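Local coordinates for glutathione transferase o1 (Bombyx mori, PDB 3RBT), which belongs to the omega-class glutathione transferases and probably catalyses glutathione conjugation and glutathione-dependent reduction of dehydroascorbate, at residues A[31-36]-A[54-59]; A[165-170]-A[205-210]. All blocks are in the same frame, centred on the assembly; numbering follows the deposited sequence.

Contact 1: A[31-36]-A[54-59]; sequences HVDMNP and VYRLDP
The carbonyl oxygen of His-31 is gripped twice from segment 54-59: by a nearly straight hydrogen bond from Leu-57 N to His-31 O (3.0 Å, 170° at the hydrogen) and by a weaker C-H...O contact from Arg-56 CA at 3.4 Å. His-31 N in turn bonds Tyr-55 O at 3.1 Å, so His-31 bridges Arg-56 in parallel register, as expected where a beta-alpha-beta crossover of the thioredoxin-like domain closes. The two methyls of Val-32 divide between two partners: CG2 reaches Leu-57 CB (3.9 Å), crossing that side chain at about a right angle, and CG1 reaches Pro-59 CG (3.7 Å). Val-32 also opens a type II turn leading to Asn-35, which caps helix 36-47 through Gly-38 N; many omega-class relatives have their catalytic cysteine at this point. On the partly exposed side, Asp-33 OD2 sits over one face of the Arg-56 guanidinium, 2.8 Å from Arg-56 NH2, with the carboxylate and guanidinium planes 66° apart. An alanine in place of Asp-33 would remove the carboxylate over the guanidinium and would probably leave Arg-56 less firmly positioned. Because no N-H points at the oxygen, this salt bridge rests on charge, while directional bonding stays with the backbone.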
ATOM      1  N   HIS A  31       0.261 -17.736  11.341  1.00 21.34           N
ATOM      2  CA  HIS A  31       0.894 -17.985  10.052  1.00 20.91           C
ATOM      3  C   HIS A  31       0.454 -19.333   9.512  1.00 21.72           C
ATOM      4  O   HIS A  31       0.399 -20.314  10.257  1.00 22.61           O
ATOM      5  CB  HIS A  31       2.419 -17.946  10.250  1.00 20.56           C
ATOM      6  CG  HIS A  31       3.217 -18.489   9.104  1.00 20.71           C
ATOM      7  ND1 HIS A  31       3.250 -17.890   7.862  1.00 20.97           N
ATOM      8  CD2 HIS A  31       4.056 -19.551   9.032  1.00 21.69           C
ATOM      9  CE1 HIS A  31       4.056 -18.573   7.068  1.00 20.99           C
ATOM     10  NE2 HIS A  31       4.558 -19.587   7.754  1.00 22.45           N
ATOM     11  N   VAL A  32       0.097 -19.378   8.232  1.00 21.63           N
ATOM     12  CA  VAL A  32      -0.141 -20.661   7.573  1.00 22.76           C
ATOM     13  C   VAL A  32       1.176 -21.160   6.974  1.00 23.03           C
ATOM     14  O   VAL A  32       1.811 -20.459   6.190  1.00 22.16           O
ATOM     15  CB  VAL A  32      -1.196 -20.567   6.457  1.00 22.87           C
ATOM     16  CG1 VAL A  32      -1.312 -21.907   5.732  1.00 24.32           C
ATOM     17  CG2 VAL A  32      -2.539 -20.155   7.023  1.00 23.37           C
ATOM     18  N   ASP A  33       1.566 -22.378   7.332  1.00 24.37           N
ATOM     19  CA  ASP A  33       2.807 -22.975   6.855  1.00 25.24           C
ATOM     20  C   ASP A  33       2.953 -22.802   5.343  1.00 24.49           C
ATOM     21  O   ASP A  33       2.008 -23.032   4.606  1.00 25.03           O
ATOM     22  CB  ASP A  33       2.848 -24.464   7.233  1.00 27.20           C
ATOM     23  CG  ASP A  33       4.098 -24.834   8.006  1.00 29.76           C
ATOM     24  OD1 ASP A  33       5.016 -23.988   8.119  1.00 33.10           O
ATOM     25  OD2 ASP A  33       4.171 -25.969   8.514  1.00 33.59           O
ATOM     26  N   MET A  34       4.133 -22.369   4.895  1.00 23.80           N
ATOM     27  CA  MET A  34       4.421 -22.151   3.466  1.00 23.17           C
ATOM     28  C   MET A  34       3.795 -20.884   2.855  1.00 21.73           C
ATOM     29  O   MET A  34       3.943 -20.644   1.656  1.00 21.54           O
ATOM     30  CB  MET A  34       4.048 -23.378   2.618  1.00 24.44           C
ATOM     31  CG  MET A  34       4.787 -24.663   2.971  1.00 26.97           C
ATOM     32  SD  MET A  34       6.587 -24.490   2.907  1.00 29.19           S
ATOM     33  CE  MET A  34       7.039 -26.167   2.483  1.00 30.26           C
ATOM     34  N   ASN A  35       3.083 -20.090   3.653  1.00 20.60           N
ATOM     35  CA  ASN A  35       2.526 -18.824   3.139  1.00 19.78           C
ATOM     36  C   ASN A  35       3.631 -17.774   3.034  1.00 18.45           C
ATOM     37  O   ASN A  35       4.276 -17.457   4.034  1.00 17.96           O
ATOM     38  CB  ASN A  35       1.375 -18.302   4.006  1.00 19.32           C
ATOM     39  CG  ASN A  35       0.816 -16.975   3.503  1.00 19.48           C
ATOM     40  OD1 ASN A  35       1.182 -15.905   4.005  1.00 19.44           O
ATOM     41  ND2 ASN A  35      -0.066 -17.037   2.506  1.00 16.21           N
ATOM     42  N   PRO A  36       3.857 -17.252   1.820  1.00 18.01           N
ATOM     43  CA  PRO A  36       4.932 -16.285   1.546  1.00 17.18           C
ATOM     44  C   PRO A  36       4.764 -14.919   2.241  1.00 16.63           C
ATOM     45  O   PRO A  36       5.761 -14.268   2.532  1.00 16.29           O
ATOM     46  CB  PRO A  36       4.872 -16.117   0.022  1.00 17.28           C
ATOM     47  CG  PRO A  36       3.427 -16.428  -0.341  1.00 17.03           C
ATOM     48  CD  PRO A  36       3.055 -17.546   0.613  1.00 18.49           C
ATOM     49  N   VAL A  54       5.301 -18.623  16.763  1.00 27.90           N
ATOM     50  CA  VAL A  54       4.430 -18.864  15.630  1.00 27.37           C
ATOM     51  C   VAL A  54       3.251 -19.737  16.045  1.00 28.48           C
ATOM     52  O   VAL A  54       3.437 -20.856  16.530  1.00 29.15           O
ATOM     53  CB  VAL A  54       5.184 -19.546  14.472  1.00 27.04           C
ATOM     54  CG1 VAL A  54       4.244 -19.823  13.303  1.00 26.55           C
ATOM     55  CG2 VAL A  54       6.348 -18.693  14.014  1.00 27.00           C
ATOM     56  N   TYR A  55       2.038 -19.220  15.864  1.00 28.47           N
ATOM     57  CA  TYR A  55       0.862 -20.066  15.968  1.00 30.18           C
ATOM     58  C   TYR A  55       0.432 -20.488  14.575  1.00 30.02           C
ATOM     59  O   TYR A  55      -0.015 -19.668  13.767  1.00 28.56           O
ATOM     60  CB  TYR A  55      -0.264 -19.410  16.775  1.00 30.71           C
ATOM     61  CG  TYR A  55      -0.127 -19.697  18.252  1.00 33.74           C
ATOM     62  CD1 TYR A  55      -1.004 -20.567  18.899  1.00 36.16           C
ATOM     63  CD2 TYR A  55       0.917 -19.134  18.998  1.00 34.86           C
ATOM     64  CE1 TYR A  55      -0.853 -20.857  20.263  1.00 38.97           C
ATOM     65  CE2 TYR A  55       1.068 -19.407  20.349  1.00 37.03           C
ATOM     66  CZ  TYR A  55       0.184 -20.269  20.978  1.00 39.02           C
ATOM     67  OH  TYR A  55       0.346 -20.534  22.322  1.00 42.07           O
ATOM     68  N   ARG A  56       0.624 -21.776  14.302  1.00 31.17           N
ATOM     69  CA  ARG A  56       0.303 -22.367  13.013  1.00 32.25           C
ATOM     70  C   ARG A  56      -1.204 -22.458  12.821  1.00 32.66           C
ATOM     71  O   ARG A  56      -1.910 -23.055  13.638  1.00 33.80           O
ATOM     72  CB  ARG A  56       0.914 -23.768  12.904  1.00 33.52           C
ATOM     73  CG  ARG A  56       2.416 -23.792  12.746  1.00 35.98           C
ATOM     74  CD  ARG A  56       2.940 -25.213  12.887  1.00 42.23           C
ATOM     75  NE  ARG A  56       4.095 -25.441  12.023  1.00 45.52           N
ATOM     76  CZ  ARG A  56       4.510 -26.638  11.608  1.00 48.27           C
ATOM     77  NH1 ARG A  56       3.865 -27.745  11.972  1.00 49.97           N
ATOM     78  NH2 ARG A  56       5.577 -26.728  10.819  1.00 48.58           N
ATOM     79  N   LEU A  57      -1.681 -21.859  11.735  1.00 32.17           N
ATOM     80  CA  LEU A  57      -3.087 -21.901  11.379  1.00 33.06           C
ATOM     81  C   LEU A  57      -3.333 -23.024  10.382  1.00 34.37           C
ATOM     82  O   LEU A  57      -2.591 -23.174   9.399  1.00 33.59           O
ATOM     83  CB  LEU A  57      -3.527 -20.563  10.769  1.00 32.21           C
ATOM     84  CG  LEU A  57      -3.479 -19.295  11.625  1.00 31.01           C
ATOM     85  CD1 LEU A  57      -3.482 -18.046  10.741  1.00 29.67           C
ATOM     86  CD2 LEU A  57      -4.629 -19.260  12.613  1.00 31.79           C
ATOM     87  N   ASP A  58      -4.359 -23.824  10.659  1.00 36.31           N
ATOM     88  CA  ASP A  58      -4.855 -24.810   9.714  1.00 37.90           C
ATOM     89  C   ASP A  58      -5.921 -24.126   8.857  1.00 38.16           C
ATOM     90  O   ASP A  58      -6.969 -23.734   9.376  1.00 38.65           O
ATOM     91  CB  ASP A  58      -5.446 -26.015  10.457  1.00 39.72           C
ATOM     92  CG  ASP A  58      -5.764 -27.193   9.531  1.00 41.06           C
ATOM     93  OD1 ASP A  58      -6.171 -26.973   8.369  1.00 40.51           O
ATOM     94  OD2 ASP A  58      -5.622 -28.352   9.979  1.00 42.42           O
ATOM     95  N   PRO A  59      -5.657 -23.976   7.541  1.00 38.09           N
ATOM     96  CA  PRO A  59      -6.588 -23.289   6.632  1.00 38.47           C
ATOM     97  C   PRO A  59      -7.967 -23.943   6.591  1.00 40.61           C
ATOM     98  O   PRO A  59      -8.961 -23.282   6.274  1.00 41.19           O
ATOM     99  CB  PRO A  59      -5.909 -23.420   5.260  1.00 37.97           C
ATOM    100  CG  PRO A  59      -4.497 -23.730   5.544  1.00 36.86           C
ATOM    101  CD  PRO A  59      -4.482 -24.499   6.825  1.00 37.61           C
TER

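Contact 2: A[165-170]-A[205-210]; sequences NYFGGN and PNFADW
Phe-167 drives its edge onto a face of Trp-210, a T-shaped pair with the planes at 81° and CE1 of Phe-167 4.1 Å above the indole. The same Phe-167 CE1 meets Phe-207 CE1 at 4.1 Å, and Trp-210 CE3 lies over the centre of the Phe-207 ring, so three buried rings lock together. With CG anti to the backbone N in both, Phe-207 and Trp-210, one helical turn apart, turn their rings to the same packing. Flat, bulky residues suit this place, where the loop 165-170 meets helix 205-216 in the all-helical C-terminal domain of the glutathione transferase fold. The indole's one polar atom, NE1, is satisfied by Asp-176, whose carboxylate also takes Phe-167 N and Gly-168 N, fixing the loop against the rings. Toward solvent the overlap shrinks: Tyr-166 meets Trp-210 rim to rim, neither ring over the other's face, CD1 to CD1 at 3.8 Å, and no hydrogen bond crosses between the segments. Asn-165 brings its backbone O to the indole edge, 3.4 Å from Trp-210 CD1, while its exposed amide side chain makes no contact with segment 205-210. A type I turn from Tyr-166 ends at Gly-169, whose backbone angles (phi 114°, psi -134°) would crowd a side chain against the preceding carbonyl.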
ATOM      1  N   ASN A 165      25.581  -4.958  -3.764  1.00 28.75           N
ATOM      2  CA  ASN A 165      25.276  -6.383  -3.633  1.00 27.94           C
ATOM      3  C   ASN A 165      23.796  -6.669  -3.362  1.00 25.91           C
ATOM      4  O   ASN A 165      23.264  -7.687  -3.801  1.00 25.84           O
ATOM      5  CB  ASN A 165      26.165  -7.034  -2.571  1.00 28.13           C
ATOM      6  CG  ASN A 165      27.635  -7.042  -2.974  1.00 30.93           C
ATOM      7  OD1 ASN A 165      27.966  -6.889  -4.153  1.00 32.15           O
ATOM      8  ND2 ASN A 165      28.523  -7.215  -1.998  1.00 29.91           N
ATOM      9  N   TYR A 166      23.137  -5.764  -2.643  1.00 24.78           N
ATOM     10  CA  TYR A 166      21.722  -5.907  -2.339  1.00 22.69           C
ATOM     11  C   TYR A 166      20.983  -4.621  -2.646  1.00 22.12           C
ATOM     12  O   TYR A 166      21.599  -3.569  -2.796  1.00 22.69           O
ATOM     13  CB  TYR A 166      21.516  -6.249  -0.866  1.00 21.80           C
ATOM     14  CG  TYR A 166      22.355  -7.385  -0.331  1.00 22.29           C
ATOM     15  CD1 TYR A 166      21.853  -8.688  -0.289  1.00 21.48           C
ATOM     16  CD2 TYR A 166      23.637  -7.153   0.176  1.00 22.86           C
ATOM     17  CE1 TYR A 166      22.617  -9.738   0.214  1.00 22.18           C
ATOM     18  CE2 TYR A 166      24.409  -8.198   0.682  1.00 23.74           C
ATOM     19  CZ  TYR A 166      23.892  -9.484   0.698  1.00 23.38           C
ATOM     20  OH  TYR A 166      24.642 -10.515   1.213  1.00 25.56           O
ATOM     21  N   PHE A 167      19.653  -4.700  -2.688  1.00 20.92           N
ATOM     22  CA  PHE A 167      18.820  -3.512  -2.845  1.00 20.47           C
ATOM     23  C   PHE A 167      19.018  -2.540  -1.678  1.00 20.20           C
ATOM     24  O   PHE A 167      18.961  -1.322  -1.862  1.00 20.22           O
ATOM     25  CB  PHE A 167      17.346  -3.905  -3.037  1.00 19.59           C
ATOM     26  CG  PHE A 167      17.080  -4.572  -4.359  1.00 20.73           C
ATOM     27  CD1 PHE A 167      17.109  -5.957  -4.474  1.00 20.73           C
ATOM     28  CD2 PHE A 167      16.849  -3.807  -5.501  1.00 22.16           C
ATOM     29  CE1 PHE A 167      16.889  -6.575  -5.711  1.00 21.66           C
ATOM     30  CE2 PHE A 167      16.636  -4.408  -6.740  1.00 22.86           C
ATOM     31  CZ  PHE A 167      16.654  -5.798  -6.845  1.00 22.55           C
ATOM     32  N   GLY A 168      19.292  -3.090  -0.495  1.00 19.65           N
ATOM     33  CA  GLY A 168      19.573  -2.289   0.700  1.00 19.89           C
ATOM     34  C   GLY A 168      20.976  -1.707   0.801  1.00 21.41           C
ATOM     35  O   GLY A 168      21.270  -0.947   1.721  1.00 22.62           O
ATOM     36  N   GLY A 169      21.848  -2.045  -0.145  1.00 22.23           N
ATOM     37  CA  GLY A 169      23.231  -1.582  -0.101  1.00 23.20           C
ATOM     38  C   GLY A 169      24.187  -2.734   0.093  1.00 23.64           C
ATOM     39  O   GLY A 169      24.053  -3.763  -0.562  1.00 23.40           O
ATOM     40  N   ASN A 170      25.145  -2.560   1.003  1.00 24.54           N
ATOM     41  CA  ASN A 170      26.157  -3.579   1.306  1.00 25.14           C
ATOM     42  C   ASN A 170      25.588  -4.768   2.067  1.00 24.40           C
ATOM     43  O   ASN A 170      26.178  -5.855   2.051  1.00 24.76           O
ATOM     44  CB  ASN A 170      27.312  -2.973   2.110  1.00 26.38           C
ATOM     45  CG  ASN A 170      28.268  -2.142   1.256  1.00 27.67           C
ATOM     46  OD1 ASN A 170      28.186  -2.124   0.022  1.00 27.52           O
ATOM     47  ND2 ASN A 170      29.199  -1.464   1.921  1.00 28.01           N
ATOM     48  N   PRO A 205      21.491 -11.504 -14.773  1.00 39.63           N
ATOM     49  CA  PRO A 205      22.749 -11.934 -14.157  1.00 39.93           C
ATOM     50  C   PRO A 205      23.000 -11.335 -12.777  1.00 38.09           C
ATOM     51  O   PRO A 205      23.453 -12.047 -11.884  1.00 37.75           O
ATOM     52  CB  PRO A 205      23.816 -11.487 -15.168  1.00 41.96           C
ATOM     53  CG  PRO A 205      23.189 -10.383 -15.926  1.00 42.09           C
ATOM     54  CD  PRO A 205      21.720 -10.681 -15.975  1.00 41.02           C
ATOM     55  N   ASN A 206      22.699 -10.051 -12.601  1.00 37.04           N
ATOM     56  CA  ASN A 206      22.843  -9.406 -11.290  1.00 35.43           C
ATOM     57  C   ASN A 206      21.807  -9.902 -10.269  1.00 33.09           C
ATOM     58  O   ASN A 206      22.135 -10.130  -9.101  1.00 32.42           O
ATOM     59  CB  ASN A 206      22.809  -7.876 -11.428  1.00 35.43           C
ATOM     60  CG  ASN A 206      24.009  -7.333 -12.207  1.00 37.75           C
ATOM     61  OD1 ASN A 206      25.126  -7.823 -12.061  1.00 38.75           O
ATOM     62  ND2 ASN A 206      23.776  -6.312 -13.031  1.00 37.29           N
ATOM     63  N   PHE A 207      20.571 -10.091 -10.724  1.00 31.74           N
ATOM     64  CA  PHE A 207      19.502 -10.629  -9.871  1.00 29.79           C
ATOM     65  C   PHE A 207      19.832 -12.049  -9.438  1.00 30.00           C
ATOM     66  O   PHE A 207      19.699 -12.385  -8.264  1.00 28.94           O
ATOM     67  CB  PHE A 207      18.151 -10.601 -10.597  1.00 29.14           C
ATOM     68  CG  PHE A 207      16.964 -10.623  -9.673  1.00 27.48           C
ATOM     69  CD1 PHE A 207      16.520  -9.453  -9.065  1.00 25.90           C
ATOM     70  CD2 PHE A 207      16.293 -11.814  -9.408  1.00 27.07           C
ATOM     71  CE1 PHE A 207      15.421  -9.461  -8.207  1.00 25.06           C
ATOM     72  CE2 PHE A 207      15.193 -11.842  -8.553  1.00 26.65           C
ATOM     73  CZ  PHE A 207      14.753 -10.659  -7.948  1.00 26.27           C
ATOM     74  N   ALA A 208      20.290 -12.867 -10.393  1.00 30.97           N
ATOM     75  CA  ALA A 208      20.695 -14.238 -10.118  1.00 31.77           C
ATOM     76  C   ALA A 208      21.807 -14.267  -9.076  1.00 32.05           C
ATOM     77  O   ALA A 208      21.740 -15.044  -8.129  1.00 31.66           O
ATOM     78  CB  ALA A 208      21.152 -14.941 -11.409  1.00 33.70           C
ATOM     79  N   ASP A 209      22.814 -13.409  -9.262  1.00 32.88           N
ATOM     80  CA  ASP A 209      23.906 -13.237  -8.307  1.00 33.63           C
ATOM     81  C   ASP A 209      23.384 -12.891  -6.909  1.00 31.83           C
ATOM     82  O   ASP A 209      23.792 -13.501  -5.922  1.00 32.32           O
ATOM     83  CB  ASP A 209      24.874 -12.145  -8.788  1.00 34.87           C
ATOM     84  CG  ASP A 209      25.811 -12.622  -9.885  1.00 38.50           C
ATOM     85  OD1 ASP A 209      25.658 -13.766 -10.375  1.00 40.78           O
ATOM     86  OD2 ASP A 209      26.715 -11.840 -10.264  1.00 41.17           O
ATOM     87  N   TRP A 210      22.475 -11.921  -6.846  1.00 30.30           N
ATOM     88  CA  TRP A 210      21.830 -11.492  -5.605  1.00 28.24           C
ATOM     89  C   TRP A 210      21.096 -12.661  -4.932  1.00 27.66           C
ATOM     90  O   TRP A 210      21.251 -12.889  -3.728  1.00 27.15           O
ATOM     91  CB  TRP A 210      20.898 -10.303  -5.897  1.00 26.87           C
ATOM     92  CG  TRP A 210      19.930  -9.948  -4.795  1.00 25.00           C
ATOM     93  CD1 TRP A 210      20.176  -9.152  -3.710  1.00 24.41           C
ATOM     94  CD2 TRP A 210      18.566 -10.362  -4.686  1.00 22.35           C
ATOM     95  NE1 TRP A 210      19.052  -9.055  -2.928  1.00 22.89           N
ATOM     96  CE2 TRP A 210      18.047  -9.786  -3.503  1.00 21.64           C
ATOM     97  CE3 TRP A 210      17.731 -11.167  -5.469  1.00 21.88           C
ATOM     98  CZ2 TRP A 210      16.730  -9.988  -3.083  1.00 20.03           C
ATOM     99  CZ3 TRP A 210      16.426 -11.369  -5.059  1.00 20.70           C
ATOM    100  CH2 TRP A 210      15.936 -10.782  -3.872  1.00 20.95           C
TER

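From the N terminus, the chain follows strand 27-31, crosses back through helix 36-47 and enters strand 52-56, parallel to the first, where contact 1 closes the crossover over 17 intervening residues. The chain then completes the sheet with strands 77-80 and 87-89 and enters the helical domain. Contact 2 opens after helix 145-162 and closes at helix 205-216, enclosing 34 residues that include helix 174-186. The two loops follow in series, neither nesting nor crossing, with contact centres about 29 Å apart on opposite sides of the chain's centre. Helix 174-186 reaches both: Arg-185 bonds Met-34 beside contact 1, and Val-179 packs on Trp-210 in contact 2.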